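Local atomic coordinates of probable amidase (Thermus thermophilus, PDB entry 2DC0), a protein that is probably a member of the amidase family, an alpha/beta protein whose chain is built around one large mixed beta sheet. Residues A[16-25]-A[42-53]; A[133-143]-A[359-367]. All blocks are in the same frame, centred on the assembly; numbering follows the deposited sequence.

Interaction 1 pairs two helices near the N-terminus, whereas interaction 2 joins two loops that are more than 200 residues apart in sequence. Their centres are 31 Å apart and their nearest atoms about 13 Å apart, so they do not touch. Interaction 1 lies farther out, its centre 26 Å from that of the chain against 17 Å for interaction 2. The two are nonetheless connected: Arg34, in the linker between segments 16-25 and 42-53, donates hydrogen bonds to the carbonyls of Asn136 and Ala137 in interaction 2. Strand 110-115, on which both helices of interaction 1 rest, also precedes the loop carrying 133-143. Neither contact involves the other protein chain of the assembly.

Interaction 1: A[16-25]-A[42-53]; sequences TPLALLEEAL and EEAARKEALALT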
# COMPACT_ATOMS: atom_id res chain seq x y z
N THR A 16 4.40 35.47 -28.08
CA THR A 16 3.19 34.82 -28.56
C THR A 16 3.41 33.31 -28.69
O THR A 16 4.55 32.84 -28.70
CB THR A 16 2.77 35.33 -29.96
OG1 THR A 16 3.79 34.99 -30.91
CG2 THR A 16 2.58 36.84 -29.94
N PRO A 17 2.32 32.53 -28.78
CA PRO A 17 2.42 31.08 -28.91
C PRO A 17 3.26 30.72 -30.13
O PRO A 17 4.04 29.77 -30.10
CB PRO A 17 0.96 30.65 -29.07
CG PRO A 17 0.24 31.66 -28.23
CD PRO A 17 0.91 32.95 -28.65
N LEU A 18 3.08 31.48 -31.20
CA LEU A 18 3.82 31.25 -32.43
C LEU A 18 5.32 31.42 -32.19
O LEU A 18 6.12 30.62 -32.66
CB LEU A 18 3.35 32.23 -33.51
CG LEU A 18 4.02 32.07 -34.87
CD1 LEU A 18 3.72 30.69 -35.44
CD2 LEU A 18 3.51 33.15 -35.81
N ALA A 19 5.69 32.46 -31.44
CA ALA A 19 7.10 32.72 -31.14
C ALA A 19 7.68 31.64 -30.23
O ALA A 19 8.83 31.22 -30.40
CB ALA A 19 7.26 34.10 -30.49
N LEU A 20 6.89 31.20 -29.25
CA LEU A 20 7.36 30.16 -28.34
C LEU A 20 7.60 28.87 -29.13
O LEU A 20 8.57 28.15 -28.87
CB LEU A 20 6.33 29.91 -27.23
CG LEU A 20 6.20 31.05 -26.20
CD1 LEU A 20 5.07 30.77 -25.22
CD2 LEU A 20 7.52 31.21 -25.47
N LEU A 21 6.74 28.59 -30.11
CA LEU A 21 6.90 27.39 -30.92
C LEU A 21 8.16 27.49 -31.78
O LEU A 21 8.96 26.56 -31.82
CB LEU A 21 5.68 27.17 -31.83
CG LEU A 21 5.76 25.93 -32.75
CD1 LEU A 21 5.89 24.67 -31.90
CD2 LEU A 21 4.53 25.84 -33.64
N GLU A 22 8.33 28.62 -32.47
CA GLU A 22 9.51 28.79 -33.31
C GLU A 22 10.78 28.55 -32.51
O GLU A 22 11.73 27.98 -33.02
CB GLU A 22 9.54 30.20 -33.92
CG GLU A 22 8.51 30.42 -34.99
CD GLU A 22 8.56 29.36 -36.08
OE1 GLU A 22 9.65 29.16 -36.66
OE2 GLU A 22 7.52 28.72 -36.34
N GLU A 23 10.79 29.01 -31.26
CA GLU A 23 11.95 28.81 -30.41
C GLU A 23 12.17 27.31 -30.19
O GLU A 23 13.29 26.83 -30.31
CB GLU A 23 11.73 29.52 -29.07
CG GLU A 23 12.77 29.20 -28.00
CD GLU A 23 14.19 29.52 -28.44
OE1 GLU A 23 14.41 30.64 -28.97
OE2 GLU A 23 15.09 28.67 -28.26
N ALA A 24 11.10 26.59 -29.87
CA ALA A 24 11.18 25.15 -29.64
C ALA A 24 11.68 24.42 -30.89
O ALA A 24 12.50 23.52 -30.79
CB ALA A 24 9.81 24.61 -29.22
N LEU A 25 11.17 24.82 -32.05
CA LEU A 25 11.56 24.19 -33.31
C LEU A 25 13.01 24.48 -33.70
O LEU A 25 13.65 23.67 -34.36
CB LEU A 25 10.62 24.64 -34.43
CG LEU A 25 9.15 24.24 -34.26
CD1 LEU A 25 8.32 24.75 -35.44
CD2 LEU A 25 9.04 22.73 -34.15
N GLU A 42 5.90 19.85 -37.99
CA GLU A 42 6.01 21.30 -37.88
C GLU A 42 4.82 22.05 -38.44
O GLU A 42 4.34 23.00 -37.83
CB GLU A 42 7.30 21.77 -38.56
CG GLU A 42 8.56 21.25 -37.89
CD GLU A 42 9.82 21.80 -38.53
OE1 GLU A 42 9.98 21.61 -39.75
OE2 GLU A 42 10.64 22.39 -37.81
N GLU A 43 4.35 21.64 -39.61
CA GLU A 43 3.21 22.30 -40.24
C GLU A 43 1.96 22.25 -39.36
O GLU A 43 1.35 23.28 -39.08
CB GLU A 43 2.90 21.67 -41.60
CG GLU A 43 3.88 22.08 -42.69
CD GLU A 43 3.53 21.49 -44.04
OE1 GLU A 43 2.35 21.58 -44.44
OE2 GLU A 43 4.43 20.93 -44.70
N ALA A 44 1.60 21.05 -38.90
CA ALA A 44 0.44 20.91 -38.04
C ALA A 44 0.63 21.73 -36.77
O ALA A 44 -0.31 22.35 -36.28
CB ALA A 44 0.22 19.44 -37.70
N ALA A 45 1.84 21.73 -36.23
CA ALA A 45 2.14 22.47 -35.02
C ALA A 45 2.01 23.97 -35.26
O ALA A 45 1.40 24.69 -34.46
CB ALA A 45 3.54 22.14 -34.52
N ARG A 46 2.59 24.45 -36.36
CA ARG A 46 2.51 25.87 -36.67
C ARG A 46 1.06 26.30 -36.89
O ARG A 46 0.64 27.36 -36.44
CB ARG A 46 3.37 26.19 -37.90
CG ARG A 46 4.87 26.23 -37.61
CD ARG A 46 5.64 26.87 -38.77
NE ARG A 46 7.03 27.19 -38.42
CZ ARG A 46 8.10 26.51 -38.85
NH1 ARG A 46 7.94 25.47 -39.65
NH2 ARG A 46 9.32 26.88 -38.50
N LYS A 47 0.28 25.45 -37.56
CA LYS A 47 -1.13 25.75 -37.80
C LYS A 47 -1.86 25.98 -36.47
O LYS A 47 -2.64 26.93 -36.33
CB LYS A 47 -1.78 24.61 -38.58
CG LYS A 47 -3.26 24.81 -38.87
CD LYS A 47 -3.83 23.66 -39.69
CE LYS A 47 -5.32 23.83 -39.90
NZ LYS A 47 -5.94 22.70 -40.63
N GLU A 48 -1.62 25.10 -35.50
CA GLU A 48 -2.25 25.21 -34.19
C GLU A 48 -1.70 26.44 -33.47
O GLU A 48 -2.44 27.17 -32.80
CB GLU A 48 -1.97 23.95 -33.36
CG GLU A 48 -2.64 23.90 -31.99
CD GLU A 48 -4.15 23.92 -32.07
OE1 GLU A 48 -4.73 23.12 -32.84
OE2 GLU A 48 -4.77 24.73 -31.35
N ALA A 49 -0.40 26.68 -33.61
CA ALA A 49 0.24 27.83 -32.99
C ALA A 49 -0.43 29.13 -33.44
O ALA A 49 -0.65 30.03 -32.64
CB ALA A 49 1.72 27.85 -33.32
N LEU A 50 -0.75 29.21 -34.73
CA LEU A 50 -1.39 30.39 -35.30
C LEU A 50 -2.76 30.62 -34.66
O LEU A 50 -3.10 31.75 -34.29
CB LEU A 50 -1.55 30.24 -36.82
CG LEU A 50 -0.26 30.20 -37.64
CD1 LEU A 50 -0.58 29.89 -39.10
CD2 LEU A 50 0.45 31.55 -37.53
N ALA A 51 -3.54 29.55 -34.54
CA ALA A 51 -4.86 29.62 -33.94
C ALA A 51 -4.79 30.11 -32.50
O ALA A 51 -5.58 30.96 -32.08
CB ALA A 51 -5.53 28.24 -34.00
N LEU A 52 -3.86 29.56 -31.73
CA LEU A 52 -3.70 29.95 -30.33
C LEU A 52 -3.24 31.39 -30.20
O LEU A 52 -3.61 32.08 -29.26
CB LEU A 52 -2.72 29.02 -29.62
CG LEU A 52 -3.20 27.57 -29.44
CD1 LEU A 52 -2.08 26.73 -28.86
CD2 LEU A 52 -4.43 27.54 -28.55
N THR A 53 -2.42 31.84 -31.15
CA THR A 53 -1.91 33.20 -31.14
C THR A 53 -3.05 34.20 -31.35
O THR A 53 -3.18 35.17 -30.61
CB THR A 53 -0.85 33.40 -32.24
OG1 THR A 53 0.27 32.55 -31.98
CG2 THR A 53 -0.38 34.85 -32.28
O HOH W 1 12.61 21.58 -35.88
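The flat guanidinium of Arg46 has Leu25 CD1 over the centre of one face, 3.8 Å from CZ, and the carboxylate of Glu22 at its edge. The two charged groups are nearly coplanar, and the arginine grips side-on: NH2 donates to Glu22 OE1 at 2.9 Å, almost straight at 177°, and NE donates to Glu22 OE2 at 2.6 Å. Both oxygens use their syn lone pairs. Glu22 bends at chi2 (-53°), bringing its carboxylate across the extended arginine. On the same flank, a water bridges Leu25 O and Glu42 OE2.

Small residues let the helices come close, with axes 8.5 Å apart. Leu21 sends CD2 into the opposing helix, where it meets Ala49 CB at a tight 3.5 Å and also reaches Ala45. Leu18 and Leu50 lie side by side, their CD2 methyls 3.9 Å apart. At the far end Thr53 OG1 donates to Ala49 O at 2.8 Å, on the opposite face of that carbonyl from Thr53 N, and accepts a weak bond from Leu18 N at 3.1 Å. Pro17, in the first turn where no helical N-H is needed, lays its ring against this threonine, and Thr16 N-caps the helix through Ala19 N.

Ala24 and Ala45 both touch Phe112 of strand 110-115: this is an antiparallel helix pair (152°) layered on the sheet of an alpha/beta fold.

Interaction 2: A[133-143]-A[359-367]; sequences PVRNAVDPSRQ and PAPPLGTEE
A single antiparallel beta bridge joins two irregular loops here, with Arg142 and Pro362 as its non-hydrogen-bonded pair, CA to CA 4.1 Å. The flanking bonds are Gln143 N to Pro361 O at 2.9 Å and Leu363 N to Ser141 O at 3.1 Å. Proline suits position 362, since this pair needs no N-H from it.

Arg142, bent at chi2 (-63°), runs alongside the Pro362 ring, and its NH1 donates to Ala360 O at 2.6 Å, close to the guanidinium plane and nearly along the C=O axis. Its NH2 forms a salt bridge with Glu404. Gln143 crosses Pro361, bringing OE1 to 3.3 Å from Pro361 CG; its amide is held by Glu127 and His377, and a water links NE2 to Thr365 O. Leu363 crosses Arg135 at about a right angle, with CD1 3.1 Å from Arg135 NH1, while its second methyl, CD2, lies 3.8 Å from Gln143 CA. Asn136 ND2 donates to Gln143 O at 3.1 Å and touches Ala360 CB.

Each bridged residue also belongs to a turn: Arg142 closes the type I turn from Asp139, itself an Asx-turn residue, and Pro362 opens the type II turn to Thr365, whose third position, with positive phi, is Gly364. Such an isolated bridge between two turn-bearing loops ties the loop before helix 149-157 to the one after strand 350-354.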
# COMPACT_ATOMS: atom_id res chain seq x y z
N PRO A 133 19.76 5.46 -30.24
CA PRO A 133 19.78 5.92 -28.85
C PRO A 133 19.44 7.39 -28.64
O PRO A 133 19.70 8.23 -29.49
CB PRO A 133 21.20 5.60 -28.40
CG PRO A 133 21.99 5.83 -29.67
CD PRO A 133 21.12 5.18 -30.72
N VAL A 134 18.82 7.68 -27.50
CA VAL A 134 18.52 9.05 -27.14
C VAL A 134 19.79 9.43 -26.41
O VAL A 134 20.21 8.71 -25.50
CB VAL A 134 17.31 9.17 -26.19
CG1 VAL A 134 17.13 10.63 -25.75
CG2 VAL A 134 16.05 8.68 -26.89
N ARG A 135 20.40 10.53 -26.81
CA ARG A 135 21.66 10.97 -26.22
C ARG A 135 21.47 12.06 -25.17
O ARG A 135 20.65 12.96 -25.32
CB ARG A 135 22.60 11.46 -27.33
CG ARG A 135 22.92 10.37 -28.35
CD ARG A 135 23.70 10.86 -29.57
NE ARG A 135 24.02 9.73 -30.44
CZ ARG A 135 25.02 8.87 -30.21
NH1 ARG A 135 25.80 9.03 -29.16
NH2 ARG A 135 25.21 7.83 -31.02
N ASN A 136 22.26 11.94 -24.10
CA ASN A 136 22.22 12.88 -22.99
C ASN A 136 22.33 14.32 -23.46
O ASN A 136 23.14 14.64 -24.33
CB ASN A 136 23.35 12.55 -22.02
CG ASN A 136 23.25 13.32 -20.73
OD1 ASN A 136 23.47 14.54 -20.70
ND2 ASN A 136 22.90 12.63 -19.65
N ALA A 137 21.52 15.19 -22.86
CA ALA A 137 21.50 16.60 -23.22
C ALA A 137 22.85 17.31 -23.01
O ALA A 137 23.22 18.18 -23.79
CB ALA A 137 20.42 17.31 -22.40
N VAL A 138 23.57 16.92 -21.96
CA VAL A 138 24.86 17.55 -21.66
C VAL A 138 26.04 16.97 -22.43
O VAL A 138 26.95 17.70 -22.85
CB VAL A 138 25.16 17.48 -20.15
CG1 VAL A 138 26.52 18.09 -19.85
CG2 VAL A 138 24.07 18.22 -19.38
N ASP A 139 26.04 15.65 -22.62
CA ASP A 139 27.12 14.98 -23.33
C ASP A 139 26.50 13.86 -24.17
O ASP A 139 26.05 12.85 -23.63
CB ASP A 139 28.10 14.40 -22.29
CG ASP A 139 29.29 13.71 -22.92
OD1 ASP A 139 29.24 13.41 -24.13
OD2 ASP A 139 30.28 13.45 -22.19
N PRO A 140 26.48 14.03 -25.50
CA PRO A 140 25.91 13.05 -26.42
C PRO A 140 26.58 11.67 -26.42
O PRO A 140 26.07 10.73 -27.03
CB PRO A 140 26.01 13.75 -27.78
CG PRO A 140 27.26 14.56 -27.63
CD PRO A 140 27.10 15.14 -26.25
N SER A 141 27.70 11.54 -25.72
CA SER A 141 28.40 10.26 -25.64
C SER A 141 27.89 9.48 -24.43
O SER A 141 28.21 8.31 -24.26
CB SER A 141 29.92 10.46 -25.52
OG SER A 141 30.27 11.08 -24.28
N ARG A 142 27.10 10.15 -23.59
CA ARG A 142 26.55 9.53 -22.38
C ARG A 142 25.07 9.19 -22.56
O ARG A 142 24.37 9.78 -23.39
CB ARG A 142 26.69 10.47 -21.18
CG ARG A 142 28.11 10.94 -20.84
CD ARG A 142 29.03 9.79 -20.45
NE ARG A 142 30.34 10.24 -19.98
CZ ARG A 142 30.64 10.53 -18.71
NH1 ARG A 142 29.72 10.44 -17.77
NH2 ARG A 142 31.88 10.90 -18.38
N GLN A 143 24.59 8.24 -21.76
CA GLN A 143 23.20 7.81 -21.82
C GLN A 143 22.24 8.91 -21.37
O GLN A 143 22.51 9.63 -20.40
CB GLN A 143 22.97 6.58 -20.91
CG GLN A 143 23.85 5.36 -21.23
CD GLN A 143 23.57 4.18 -20.29
OE1 GLN A 143 23.34 4.37 -19.09
NE2 GLN A 143 23.61 2.97 -20.82
N PRO A 359 27.05 9.61 -12.25
CA PRO A 359 26.53 10.47 -13.31
C PRO A 359 26.23 9.55 -14.49
O PRO A 359 26.67 8.40 -14.51
CB PRO A 359 27.70 11.42 -13.59
CG PRO A 359 28.90 10.57 -13.26
CD PRO A 359 28.47 9.90 -11.98
N ALA A 360 25.46 10.04 -15.46
CA ALA A 360 25.11 9.25 -16.63
C ALA A 360 26.38 8.66 -17.25
O ALA A 360 27.32 9.38 -17.56
CB ALA A 360 24.38 10.12 -17.65
N PRO A 361 26.42 7.33 -17.43
CA PRO A 361 27.59 6.67 -18.01
C PRO A 361 27.59 6.62 -19.55
O PRO A 361 26.58 6.90 -20.19
CB PRO A 361 27.52 5.28 -17.40
CG PRO A 361 26.06 5.02 -17.39
CD PRO A 361 25.44 6.34 -16.95
N PRO A 362 28.75 6.29 -20.15
CA PRO A 362 28.85 6.20 -21.60
C PRO A 362 27.85 5.20 -22.17
O PRO A 362 27.48 4.21 -21.51
CB PRO A 362 30.29 5.73 -21.82
CG PRO A 362 31.02 6.38 -20.69
CD PRO A 362 30.08 6.17 -19.52
N LEU A 363 27.40 5.44 -23.40
CA LEU A 363 26.47 4.52 -24.04
C LEU A 363 27.17 3.16 -24.06
O LEU A 363 28.38 3.10 -24.23
CB LEU A 363 26.17 4.98 -25.47
CG LEU A 363 25.39 6.30 -25.57
CD1 LEU A 363 25.43 6.83 -26.99
CD2 LEU A 363 23.95 6.05 -25.12
N GLY A 364 26.41 2.08 -23.86
CA GLY A 364 26.97 0.74 -23.90
C GLY A 364 27.58 0.23 -22.60
O GLY A 364 28.08 -0.90 -22.56
N THR A 365 27.54 1.03 -21.54
CA THR A 365 28.12 0.62 -20.26
C THR A 365 27.21 -0.40 -19.57
O THR A 365 26.12 -0.07 -19.11
CB THR A 365 28.32 1.83 -19.34
OG1 THR A 365 29.09 2.82 -20.02
CG2 THR A 365 29.05 1.42 -18.08
N GLU A 366 27.69 -1.64 -19.47
CA GLU A 366 26.90 -2.70 -18.86
C GLU A 366 27.21 -2.93 -17.39
O GLU A 366 26.39 -3.48 -16.67
CB GLU A 366 27.09 -3.98 -19.66
CG GLU A 366 26.70 -3.82 -21.11
CD GLU A 366 26.80 -5.11 -21.88
OE1 GLU A 366 27.88 -5.75 -21.82
OE2 GLU A 366 25.82 -5.48 -22.56
N GLU A 367 28.40 -2.54 -16.96
CA GLU A 367 28.79 -2.69 -15.56
C GLU A 367 29.38 -1.38 -15.08
O GLU A 367 30.02 -0.67 -15.84
CB GLU A 367 29.84 -3.79 -15.39
CG GLU A 367 29.40 -5.17 -15.82
CD GLU A 367 30.27 -6.26 -15.21
OE1 GLU A 367 31.50 -6.24 -15.41
OE2 GLU A 367 29.71 -7.14 -14.51
O HOH W 2 23.65 0.06 -20.14